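Local coordinates for protein N-acetylglucosamine 2-epimerase (Xylella fastidiosa, PDB 3GT5) that probably acts as an isomerase of the N-acylglucosamine 2-epimerase family, interconverting sugars epimeric at C2, at residues S7-F10 / L11-I15; F117-L120 / A121-G125; D367-P371 / A372-D376. All coordinates share one frame; numbering follows the deposited sequence.

Interaction 1. Residues S7-F10 / L11-I15; sequences SADF and LRTHI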
loop_
_atom_site.group_PDB
_atom_site.type_symbol
_atom_site.label_atom_id
_atom_site.label_comp_id
_atom_site.label_asym_id
_atom_site.label_seq_id
_atom_site.Cartn_x
_atom_site.Cartn_y
_atom_site.Cartn_z
ATOM N N SER A 7 -6.373 -18.075 12.033
ATOM C CA SER A 7 -5.297 -19.082 12.072
ATOM C C SER A 7 -4.222 -18.868 11.016
ATOM O O SER A 7 -4.506 -18.439 9.920
ATOM C CB SER A 7 -5.845 -20.489 11.923
ATOM O OG SER A 7 -6.512 -20.634 10.686
ATOM N N ALA A 8 -2.973 -19.178 11.355
ATOM C CA ALA A 8 -1.897 -19.210 10.389
ATOM C C ALA A 8 -2.167 -20.136 9.189
ATOM O O ALA A 8 -1.768 -19.826 8.065
ATOM C CB ALA A 8 -0.568 -19.595 11.077
ATOM N N ASP A 9 -2.851 -21.256 9.432
ATOM C CA ASP A 9 -3.257 -22.182 8.383
ATOM C C ASP A 9 -4.070 -21.440 7.314
ATOM O O ASP A 9 -3.791 -21.537 6.132
ATOM C CB ASP A 9 -4.124 -23.294 9.022
ATOM C CG ASP A 9 -4.642 -24.317 8.017
ATOM O OD1 ASP A 9 -3.849 -24.774 7.161
ATOM O OD2 ASP A 9 -5.846 -24.693 8.114
ATOM N N PHE A 10 -5.077 -20.703 7.752
ATOM C CA PHE A 10 -5.909 -19.962 6.844
ATOM C C PHE A 10 -5.053 -18.930 6.090
ATOM O O PHE A 10 -5.103 -18.837 4.847
ATOM C CB PHE A 10 -7.062 -19.255 7.553
ATOM C CG PHE A 10 -7.773 -18.328 6.645
ATOM C CD1 PHE A 10 -8.661 -18.846 5.697
ATOM C CD2 PHE A 10 -7.489 -16.965 6.650
ATOM C CE1 PHE A 10 -9.263 -18.038 4.775
ATOM C CE2 PHE A 10 -8.086 -16.160 5.727
ATOM C CZ PHE A 10 -8.961 -16.687 4.779
ATOM N N LEU A 11 -4.313 -18.127 6.844
ATOM C CA LEU A 11 -3.550 -17.018 6.228
ATOM C C LEU A 11 -2.502 -17.490 5.222
ATOM O O LEU A 11 -2.354 -16.933 4.109
ATOM C CB LEU A 11 -2.926 -16.112 7.310
ATOM C CG LEU A 11 -3.976 -15.463 8.238
ATOM C CD1 LEU A 11 -3.399 -14.985 9.574
ATOM C CD2 LEU A 11 -4.678 -14.319 7.522
ATOM N N ARG A 12 -1.758 -18.545 5.582
ATOM C CA ARG A 12 -0.750 -19.087 4.687
ATOM C C ARG A 12 -1.355 -19.684 3.421
ATOM O O ARG A 12 -0.844 -19.473 2.327
ATOM C CB ARG A 12 0.130 -20.139 5.406
ATOM C CG ARG A 12 1.111 -19.491 6.420
ATOM C CD ARG A 12 1.984 -20.537 7.228
ATOM N NE ARG A 12 2.310 -21.708 6.399
ATOM C CZ ARG A 12 3.471 -21.983 5.781
ATOM N NH1 ARG A 12 4.553 -21.201 5.881
ATOM N NH2 ARG A 12 3.552 -23.102 5.044
ATOM N N THR A 13 -2.474 -20.392 3.593
ATOM C CA THR A 13 -3.154 -21.002 2.472
ATOM C C THR A 13 -3.673 -19.904 1.567
ATOM O O THR A 13 -3.582 -20.025 0.367
ATOM C CB THR A 13 -4.304 -21.949 2.913
ATOM O OG1 THR A 13 -3.771 -22.945 3.803
ATOM C CG2 THR A 13 -4.953 -22.671 1.701
ATOM N N HIS A 14 -4.226 -18.849 2.148
ATOM C CA HIS A 14 -4.761 -17.762 1.344
ATOM C C HIS A 14 -3.681 -17.066 0.534
ATOM O O HIS A 14 -3.884 -16.772 -0.656
ATOM C CB HIS A 14 -5.555 -16.766 2.181
ATOM C CG HIS A 14 -6.142 -15.668 1.362
ATOM N ND1 HIS A 14 -6.998 -15.915 0.301
ATOM C CD2 HIS A 14 -5.906 -14.333 1.354
ATOM C CE1 HIS A 14 -7.309 -14.763 -0.280
ATOM N NE2 HIS A 14 -6.670 -13.785 0.352
ATOM N N ILE A 15 -2.544 -16.797 1.164
ATOM C CA ILE A 15 -1.425 -16.212 0.462
ATOM C C ILE A 15 -0.972 -17.120 -0.714
ATOM O O ILE A 15 -0.724 -16.687 -1.844
ATOM C CB ILE A 15 -0.219 -15.953 1.406
ATOM C CG1 ILE A 15 -0.500 -14.811 2.388
ATOM C CG2 ILE A 15 1.063 -15.600 0.521
ATOM C CD1 ILE A 15 0.427 -14.814 3.649
#

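Interaction 2. Residues F117-L120 / A121-G125; sequences FVML and AYSCG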
loop_
_atom_site.group_PDB
_atom_site.type_symbol
_atom_site.label_atom_id
_atom_site.label_comp_id
_atom_site.label_asym_id
_atom_site.label_seq_id
_atom_site.Cartn_x
_atom_site.Cartn_y
_atom_site.Cartn_z
ATOM N N PHE A 117 7.488 3.207 -3.183
ATOM C CA PHE A 117 7.454 1.833 -3.701
ATOM C C PHE A 117 8.799 1.289 -4.141
ATOM O O PHE A 117 9.129 0.154 -3.859
ATOM C CB PHE A 117 6.279 1.583 -4.635
ATOM C CG PHE A 117 5.014 1.396 -3.881
ATOM C CD1 PHE A 117 4.721 0.160 -3.270
ATOM C CD2 PHE A 117 4.157 2.475 -3.582
ATOM C CE1 PHE A 117 3.621 0.003 -2.475
ATOM C CE2 PHE A 117 3.026 2.286 -2.767
ATOM C CZ PHE A 117 2.764 1.061 -2.207
ATOM N N VAL A 118 9.624 2.128 -4.724
ATOM C CA VAL A 118 11.006 1.750 -5.008
ATOM C C VAL A 118 11.779 1.433 -3.728
ATOM O O VAL A 118 12.460 0.381 -3.660
ATOM C CB VAL A 118 11.676 2.865 -5.829
ATOM C CG1 VAL A 118 13.234 2.663 -5.873
ATOM C CG2 VAL A 118 11.081 2.943 -7.308
ATOM N N MET A 119 11.663 2.295 -2.691
ATOM C CA MET A 119 12.306 2.059 -1.363
ATOM C C MET A 119 11.835 0.731 -0.755
ATOM O O MET A 119 12.634 -0.077 -0.259
ATOM C CB MET A 119 12.121 3.226 -0.393
ATOM C CG MET A 119 12.811 3.016 0.935
ATOM S SD MET A 119 14.701 2.956 0.848
ATOM C CE MET A 119 15.034 4.712 1.243
ATOM N N LEU A 120 10.538 0.468 -0.853
ATOM C CA LEU A 120 9.991 -0.780 -0.378
ATOM C C LEU A 120 10.564 -1.975 -1.156
ATOM O O LEU A 120 10.963 -2.983 -0.515
ATOM C CB LEU A 120 8.461 -0.762 -0.494
ATOM C CG LEU A 120 7.767 -2.029 0.019
ATOM C CD1 LEU A 120 7.955 -2.196 1.546
ATOM C CD2 LEU A 120 6.260 -2.035 -0.333
ATOM N N ALA A 121 10.634 -1.879 -2.490
ATOM C CA ALA A 121 11.170 -2.987 -3.303
ATOM C C ALA A 121 12.649 -3.251 -2.914
ATOM O O ALA A 121 13.105 -4.406 -2.788
ATOM C CB ALA A 121 11.046 -2.716 -4.806
ATOM N N TYR A 122 13.423 -2.188 -2.760
ATOM C CA TYR A 122 14.849 -2.375 -2.405
ATOM C C TYR A 122 14.995 -2.961 -0.993
ATOM O O TYR A 122 15.899 -3.796 -0.759
ATOM C CB TYR A 122 15.621 -1.053 -2.531
ATOM C CG TYR A 122 15.793 -0.519 -3.944
ATOM C CD1 TYR A 122 15.751 -1.351 -5.083
ATOM C CD2 TYR A 122 16.064 0.838 -4.161
ATOM C CE1 TYR A 122 15.892 -0.846 -6.363
ATOM C CE2 TYR A 122 16.264 1.335 -5.457
ATOM C CZ TYR A 122 16.191 0.486 -6.549
ATOM O OH TYR A 122 16.357 0.973 -7.828
ATOM N N SER A 123 14.131 -2.554 -0.054
ATOM C CA SER A 123 14.172 -3.096 1.323
ATOM C C SER A 123 13.852 -4.598 1.293
ATOM O O SER A 123 14.525 -5.403 1.960
ATOM C CB SER A 123 13.168 -2.384 2.222
ATOM O OG SER A 123 13.527 -1.046 2.272
ATOM N N CYS A 124 12.861 -4.960 0.483
ATOM C CA CYS A 124 12.570 -6.377 0.244
ATOM C C CYS A 124 13.773 -7.125 -0.340
ATOM O O CYS A 124 14.065 -8.259 0.110
ATOM C CB CYS A 124 11.374 -6.554 -0.679
ATOM S SG CYS A 124 9.827 -6.124 0.109
ATOM N N GLY A 125 14.467 -6.520 -1.305
ATOM C CA GLY A 125 15.682 -7.098 -1.868
ATOM C C GLY A 125 16.739 -7.395 -0.814
ATOM O O GLY A 125 17.360 -8.482 -0.838
#

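Interaction 3. Residues D367-P371 / A372-D376; sequences DEKSP and AGKTD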
loop_
_atom_site.group_PDB
_atom_site.type_symbol
_atom_site.label_atom_id
_atom_site.label_comp_id
_atom_site.label_asym_id
_atom_site.label_seq_id
_atom_site.Cartn_x
_atom_site.Cartn_y
_atom_site.Cartn_z
ATOM N N ASP A 367 -14.365 -7.733 -15.788
ATOM C CA ASP A 367 -13.453 -8.863 -15.526
ATOM C C ASP A 367 -11.982 -8.425 -15.354
ATOM O O ASP A 367 -11.068 -9.258 -15.411
ATOM C CB ASP A 367 -13.528 -9.870 -16.688
ATOM C CG ASP A 367 -12.908 -9.316 -17.993
ATOM O OD1 ASP A 367 -12.679 -8.078 -18.109
ATOM O OD2 ASP A 367 -12.633 -10.130 -18.911
ATOM N N GLU A 368 -11.759 -7.131 -15.154
ATOM C CA GLU A 368 -10.404 -6.586 -14.978
ATOM C C GLU A 368 -9.952 -6.690 -13.524
ATOM O O GLU A 368 -10.001 -5.736 -12.771
ATOM C CB GLU A 368 -10.355 -5.154 -15.497
ATOM C CG GLU A 368 -10.605 -5.120 -16.990
ATOM C CD GLU A 368 -10.560 -3.721 -17.621
ATOM O OE1 GLU A 368 -10.381 -2.699 -16.938
ATOM O OE2 GLU A 368 -10.736 -3.641 -18.853
ATOM N N LYS A 369 -9.536 -7.896 -13.138
ATOM C CA LYS A 369 -9.170 -8.212 -11.778
ATOM C C LYS A 369 -8.021 -7.371 -11.265
ATOM O O LYS A 369 -8.087 -6.847 -10.167
ATOM C CB LYS A 369 -8.771 -9.680 -11.652
ATOM C CG LYS A 369 -8.284 -10.106 -10.271
ATOM C CD LYS A 369 -8.183 -11.606 -10.175
ATOM C CE LYS A 369 -9.473 -12.308 -9.813
ATOM N NZ LYS A 369 -9.372 -13.773 -10.092
ATOM N N SER A 370 -6.973 -7.286 -12.057
ATOM C CA SER A 370 -5.759 -6.603 -11.621
ATOM C C SER A 370 -5.226 -5.760 -12.761
ATOM O O SER A 370 -4.353 -6.181 -13.503
ATOM C CB SER A 370 -4.680 -7.574 -11.181
ATOM O OG SER A 370 -5.074 -8.325 -10.086
ATOM N N PRO A 371 -5.713 -4.524 -12.863
ATOM C CA PRO A 371 -5.063 -3.563 -13.745
ATOM C C PRO A 371 -3.752 -3.063 -13.120
ATOM O O PRO A 371 -3.431 -3.390 -11.977
ATOM C CB PRO A 371 -6.100 -2.440 -13.879
ATOM C CG PRO A 371 -7.143 -2.690 -12.807
ATOM C CD PRO A 371 -6.803 -3.928 -12.069
ATOM N N ALA A 372 -3.032 -2.248 -13.864
ATOM C CA ALA A 372 -1.774 -1.646 -13.413
ATOM C C ALA A 372 -1.984 -0.996 -12.071
ATOM O O ALA A 372 -2.984 -0.304 -11.845
ATOM C CB ALA A 372 -1.295 -0.622 -14.419
ATOM N N GLY A 373 -1.043 -1.260 -11.154
ATOM C CA GLY A 373 -1.151 -0.805 -9.769
ATOM C C GLY A 373 -1.559 -1.931 -8.811
ATOM O O GLY A 373 -1.158 -1.936 -7.634
ATOM N N LYS A 374 -2.349 -2.895 -9.277
ATOM C CA LYS A 374 -2.822 -3.979 -8.373
ATOM C C LYS A 374 -2.045 -5.253 -8.591
ATOM O O LYS A 374 -2.008 -5.769 -9.703
ATOM C CB LYS A 374 -4.311 -4.253 -8.565
ATOM C CG LYS A 374 -4.822 -5.480 -7.861
ATOM C CD LYS A 374 -6.358 -5.457 -7.705
ATOM C CE LYS A 374 -6.931 -6.634 -6.983
ATOM N NZ LYS A 374 -6.626 -7.955 -7.622
ATOM N N THR A 375 -1.429 -5.752 -7.527
ATOM C CA THR A 375 -0.714 -7.004 -7.557
ATOM C C THR A 375 -1.151 -7.876 -6.419
ATOM O O THR A 375 -0.564 -8.925 -6.196
ATOM C CB THR A 375 0.831 -6.820 -7.499
ATOM O OG1 THR A 375 1.192 -6.452 -6.165
ATOM C CG2 THR A 375 1.261 -5.787 -8.484
ATOM N N ASP A 376 -2.208 -7.482 -5.707
ATOM C CA ASP A 376 -2.561 -8.079 -4.405
ATOM C C ASP A 376 -1.447 -7.978 -3.333
ATOM O O ASP A 376 -1.402 -8.746 -2.367
ATOM C CB ASP A 376 -3.076 -9.531 -4.594
ATOM C CG ASP A 376 -4.506 -9.557 -5.134
ATOM O OD1 ASP A 376 -5.443 -9.708 -4.322
ATOM O OD2 ASP A 376 -4.679 -9.383 -6.343
#

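Interaction 1. Residues S7-F10 / L11-I15
F10 and H14 stand one turn apart in the first turns of helix 8-22, the N-terminal helix of this (α/α)-barrel chain, and S7 caps that helix. The two aromatic side chains leave the backbone in the same way, each with CG anti to its amide nitrogen (chi1 171° for F10 and -178° for H14). Their ring planes are almost parallel, 3° apart. The rings are nevertheless slid past one another, with centroids 6.0 Å apart, and overlap very little; the nearest approach between the two side chains is made by H14 CB, 4.3 Å from F10 CZ. Next to this pair L11 sets its side chain at about a right angle to that of F10, and the methyl L11 CD2 comes to 4.0 Å from F10 CD2.

On another side of the helix T13 turns its hydroxyl back to the preceding turn. T13 OG1 gives a hydrogen bond of 2.7 Å to D9 O, which also accepts the helical bond from T13 N at 3.1 Å; the two donors come from opposite faces of the carbonyl plane, so this one oxygen is gripped twice. R12 lays CB and CG along A8 O, whose hydrogen bond comes from R12 N. One residue earlier, S7 O takes the bond from L11 N in its carbonyl plane.

Further out, W339 and W343 meet the F10 ring edge-to-face, while H14 NE2 is hydrogen-bonded to W354 NE1. L11 and I15 rest on helix 377-387, and R12 NH1 reaches Q67 OE1 at the end of helix 51-68. At the helix start, S7 OG, itself also bonded to D4 O, accepts the N-cap bond from F10 N at 3.3 Å.

Interaction 2. Residues F117-L120 / A121-G125
F117 O receives the amide of A121 in a helical hydrogen bond of 2.9 Å, and A121 CB lies beside the same carbonyl. The F117 side chain makes no close contact with the next turn; R56 makes a cation-pi contact with its ring, and H177 and Y377 meet it as well.

V118 makes the closest contact between two side chains. Its CG1, anti to the backbone N (chi1 167°), runs alongside Y122, which points the same way, and touches the far part of the ring at CE2, 3.3 Å away, a tight fit. V118 O lies over one face of that ring, 3.5 Å from Y122 CG, while also accepting the bond from Y122 N. The phenol oxygen beyond is held by Y96 and R85.

M119 O is bound twice by S123. The amide S123 N and the hydroxyl S123 OG, each 2.9 Å from M119 O, arrive on opposite faces of the carbonyl, OG from well above its plane, 37° out. The buried hydroxyl thus has its acceptor within the helix.

L120 O takes the bond from C124 N, and the L120 side chain packs on F59 and A184. With helices 51-68, 71-88, 133-147 and 172-189 all touching its side chains, helix 112-127 is surrounded in the manner of an inner helix of the (α/α)-barrel fold found in this epimerase family.

Interaction 3. Residues D367-P371 / A372-D376
K374 runs back along the chain beside S370, its chain slanting across that of K369, and brings its ammonium group to the backbone of the residues before the turn. The side chain is extended from CA to CE, with CG anti to the backbone N (chi1 170°), and bends only at its last torsion, chi4 -59°, which swings NZ in among its acceptors. There K374 NZ bonds to S370 OG at 2.9 Å and to K369 O at 3.1 Å, the latter approached from above the carbonyl plane. A salt bridge to D376 OD2, 2.7 Å from K374 NZ, comes on the syn side, though somewhat out of the carboxylate plane. W354 O is a further acceptor, so four oxygens share the three N-H groups of the buried ammonium. K369 NZ leads elsewhere, to a salt bridge with D348, and stays 6.9 Å from K374 NZ.

What brings K374 opposite S370 is the type II beta turn P371-K374, closed by K374 N to P371 O at 3.0 Å. G373 takes its third position with a positive phi of 103°.

Around the loop, Y22 of helix 8-22 is hydrogen-bonded through its hydroxyl to both S370 OG and D376 OD2. K369 and S370 form a classic beta bulge facing F37 on strand 36-37, G373 N bonds to S53 of helix 51-68, and D376, its OD1 bonded to T379 OG1, occupies the N-cap position of helix 377-387 without a capping bond.

From the N terminus the three contacts follow one another in series, and none nests within or crosses another. Interaction 1 opens helix 8-22 and interaction 2 lies inside helix 112-127; each spans consecutive turns and closes no long loop. Interaction 3 closes the tight turn that leads into helix 377-387. Their centres are about 20 to 24 Å apart and no pair touches. Shared neighbours connect them instead: helix 377-387, which starts after interaction 3, packs against interaction 1, and W354 has partners in both. Helix 51-68 borders all three, while Y377 meets F117, joining the last helix to the helix of interaction 2.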